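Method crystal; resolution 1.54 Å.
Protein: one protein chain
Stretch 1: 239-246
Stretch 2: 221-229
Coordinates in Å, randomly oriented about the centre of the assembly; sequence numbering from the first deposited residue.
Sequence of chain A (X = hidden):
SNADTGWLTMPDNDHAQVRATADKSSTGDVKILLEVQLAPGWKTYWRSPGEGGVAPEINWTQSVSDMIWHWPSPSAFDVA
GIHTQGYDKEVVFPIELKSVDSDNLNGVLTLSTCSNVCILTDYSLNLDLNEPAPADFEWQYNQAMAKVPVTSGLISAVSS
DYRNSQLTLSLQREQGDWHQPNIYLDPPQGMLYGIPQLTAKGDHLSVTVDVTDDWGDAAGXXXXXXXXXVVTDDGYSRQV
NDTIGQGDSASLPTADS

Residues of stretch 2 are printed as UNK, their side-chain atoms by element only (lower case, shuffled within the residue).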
# COMPACT_ATOMS: atom_id res chain seq x y z
N GLN A 239 -0.79 9.78 5.77
CA GLN A 239 -2.09 9.26 5.37
C GLN A 239 -3.18 10.23 5.79
O GLN A 239 -3.25 10.61 6.97
CB GLN A 239 -2.28 7.90 6.03
CG GLN A 239 -3.68 7.36 5.92
CD GLN A 239 -4.06 6.96 4.52
OE1 GLN A 239 -3.29 6.36 3.79
NE2 GLN A 239 -5.28 7.30 4.12
N VAL A 240 -4.00 10.63 4.83
CA VAL A 240 -5.13 11.51 5.06
C VAL A 240 -6.42 10.74 4.82
O VAL A 240 -6.57 10.04 3.81
CB VAL A 240 -5.07 12.70 4.13
CG1 VAL A 240 -6.27 13.59 4.35
CG2 VAL A 240 -3.81 13.49 4.35
N ASN A 241 -7.35 10.88 5.77
CA ASN A 241 -8.69 10.33 5.65
C ASN A 241 -9.70 11.44 5.87
O ASN A 241 -9.78 12.06 6.95
CB ASN A 241 -8.93 9.20 6.63
CG ASN A 241 -8.14 7.96 6.29
OD1 ASN A 241 -8.51 7.18 5.41
ND2 ASN A 241 -7.03 7.81 6.94
N ASP A 242 -10.40 11.76 4.79
CA ASP A 242 -11.32 12.86 4.77
C ASP A 242 -12.50 12.49 3.89
O ASP A 242 -12.74 11.32 3.63
CB ASP A 242 -10.61 14.10 4.31
CG ASP A 242 -11.21 15.38 4.89
OD1 ASP A 242 -10.77 15.81 5.99
OD2 ASP A 242 -12.12 15.96 4.27
N THR A 243 -13.27 13.50 3.47
CA THR A 243 -14.47 13.29 2.66
C THR A 243 -14.43 14.22 1.46
O THR A 243 -14.09 15.37 1.62
CB THR A 243 -15.73 13.56 3.48
OG1 THR A 243 -15.72 12.72 4.64
CG2 THR A 243 -17.02 13.32 2.69
N ILE A 244 -14.75 13.70 0.27
CA ILE A 244 -14.79 14.52 -0.95
C ILE A 244 -15.83 15.59 -0.83
O ILE A 244 -17.01 15.30 -0.65
CB ILE A 244 -15.06 13.67 -2.18
CG1 ILE A 244 -13.94 12.65 -2.33
CG2 ILE A 244 -15.16 14.52 -3.43
CD1 ILE A 244 -14.04 11.71 -3.51
N GLY A 245 -15.38 16.83 -0.91
CA GLY A 245 -16.31 17.95 -0.84
C GLY A 245 -16.23 18.70 0.46
O GLY A 245 -16.73 19.80 0.60
N GLN A 246 -15.60 18.07 1.45
CA GLN A 246 -15.43 18.71 2.73
C GLN A 246 -14.51 19.92 2.62
O GLN A 246 -13.36 19.81 2.18
CB GLN A 246 -14.88 17.72 3.75
CG GLN A 246 -14.74 18.28 5.14
CD GLN A 246 -16.00 18.17 5.94
OE1 GLN A 246 -16.50 19.17 6.46
NE2 GLN A 246 -16.53 16.95 6.05
N UNK A 221 -21.41 11.79 -9.65
CA UNK A 221 -21.08 12.59 -8.48
C UNK A 221 -20.47 11.73 -7.39
O UNK A 221 -21.08 10.78 -6.92
c UNK A 221 -21.99 14.46 -7.01
o UNK A 221 -22.91 15.22 -6.66
o UNK A 221 -20.81 14.60 -6.63
c UNK A 221 -22.32 13.30 -7.93
N UNK A 222 -19.23 12.05 -7.01
CA UNK A 222 -18.57 11.36 -5.91
C UNK A 222 -18.47 12.23 -4.65
O UNK A 222 -17.79 11.85 -3.70
c UNK A 222 -16.32 12.07 -6.78
c UNK A 222 -17.27 9.78 -7.34
c UNK A 222 -14.84 11.74 -7.04
c UNK A 222 -17.16 10.89 -6.30
N UNK A 223 -19.13 13.38 -4.64
CA UNK A 223 -19.17 14.22 -3.44
C UNK A 223 -19.69 13.39 -2.28
O UNK A 223 -20.66 12.65 -2.45
o UNK A 223 -19.44 16.29 -4.68
c UNK A 223 -20.15 16.27 -2.41
c UNK A 223 -20.04 15.47 -3.67
N UNK A 224 -19.05 13.49 -1.11
CA UNK A 224 -19.48 12.71 0.05
C UNK A 224 -18.81 11.35 0.19
O UNK A 224 -18.94 10.72 1.22
N UNK A 225 -18.14 10.88 -0.87
CA UNK A 225 -17.39 9.63 -0.82
C UNK A 225 -16.06 9.82 -0.09
O UNK A 225 -15.62 10.96 0.14
c UNK A 225 -18.33 8.88 -3.11
c UNK A 225 -17.11 9.10 -2.24
c UNK A 225 -20.28 7.58 -3.85
c UNK A 225 -19.21 7.70 -2.75
n UNK A 225 -21.12 6.36 -3.82
N UNK A 226 -15.39 8.72 0.25
CA UNK A 226 -14.15 8.80 1.02
C UNK A 226 -13.04 9.44 0.22
O UNK A 226 -12.85 9.14 -0.98
c UNK A 226 -13.73 7.43 1.50
N UNK A 227 -12.33 10.37 0.86
CA UNK A 227 -11.11 10.95 0.34
C UNK A 227 -9.97 10.40 1.17
O UNK A 227 -9.72 10.81 2.29
c UNK A 227 -10.03 14.67 0.11
c UNK A 227 -11.15 12.48 0.40
c UNK A 227 -9.53 12.87 -1.51
c UNK A 227 -9.88 13.20 -0.06
N UNK A 228 -9.24 9.48 0.57
CA UNK A 228 -8.13 8.78 1.22
C UNK A 228 -6.94 8.90 0.30
O UNK A 228 -7.04 8.62 -0.92
c UNK A 228 -8.49 7.31 1.46
o UNK A 228 -7.36 6.55 1.89
N UNK A 229 -5.81 9.33 0.86
CA UNK A 229 -4.60 9.47 0.08
C UNK A 229 -3.40 9.53 1.01
O UNK A 229 -3.53 9.75 2.21
c UNK A 229 -3.83 13.96 0.87
c UNK A 229 -5.09 14.51 1.05
c UNK A 229 -3.69 12.73 0.26
c UNK A 229 -4.66 10.70 -0.85
c UNK A 229 -4.80 12.01 -0.15
c UNK A 229 -6.05 12.56 0.03
c UNK A 229 -6.19 13.81 0.63

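Position 221 carries two carbons, the second bearing two oxygens, and no atom reaches stretch 1; a carboxylate on one methylene is Asp221. Position 222 has four carbons, forked at the first, with one arm two carbons long. The tip of that arm lies 3.6 Å from Ile244 CD1, and the branching makes it Ile222. Position 223 has one carbon carrying an oxygen and a carbon, the pattern of Thr223. Its backbone N and its OG1 each lie 2.9 Å from Asp221 OD1, both hydrogen bonds, so the carboxylate holds the start of the turn.

Position 224 has no side-chain atoms: Gly224. Its phi/psi of 91/-14 would jam a CB against the preceding carbonyl O, which by itself calls for glycine. Its N donates to Ile244 O at 2.8 Å. Position 225 is a row of four carbons ending in nitrogen, Lys225; the chain leads away from stretch 1, while the backbone O accepts from Ile244 N at 2.9 Å. Lys225 N donates to Ile222 O at 3.0 Å, closing a type II turn.

Position 226 has a single carbon pointing away from stretch 1, hence Ala226. Position 227 has four carbons, forked at the second, which distinguishes Leu227 from an isoleucine; its CB lies 3.9 Å from Ile244 CG1. Position 228 has one carbon and then one oxygen: Ser228. Gln239 NE2 donates to its OG at 3.1 Å, the amide end returning although the CA-to-CB bond of Gln239 points away. Position 229 has one carbon and a six-carbon ring without a hydroxyl, Phe229. Val240 CB sits 3.7 Å from the ring centroid and 18° off its normal, a CH-pi contact over the face, and Val240 CG2 approaches Phe229 CE1 to 3.5 Å.

The contact works as an antiparallel ladder, with strand axes at 160°, extended by the turn. Two reciprocal backbone pairs set the register: Val240 N to Phe229 O at 2.8 Å with Phe229 N to Val240 O at 3.1 Å, and Asp242 N to Leu227 O at 2.8 Å with Leu227 N to Asp242 O at 3.0 Å. Between them, Asn241 faces Ser228 in a non-hydrogen-bonded pair, and these side chains share the face opposite that of Val240, Phe229, Asp242 and Leu227. Beyond the strand, Ile244 has the largest covered area, 132 Å²; its backbone bonds at both N and O, and its side chain packs against Ile222 and Leu227. In total, 658 Å² is buried.

Stretch 2 221-229: DITGKALSF
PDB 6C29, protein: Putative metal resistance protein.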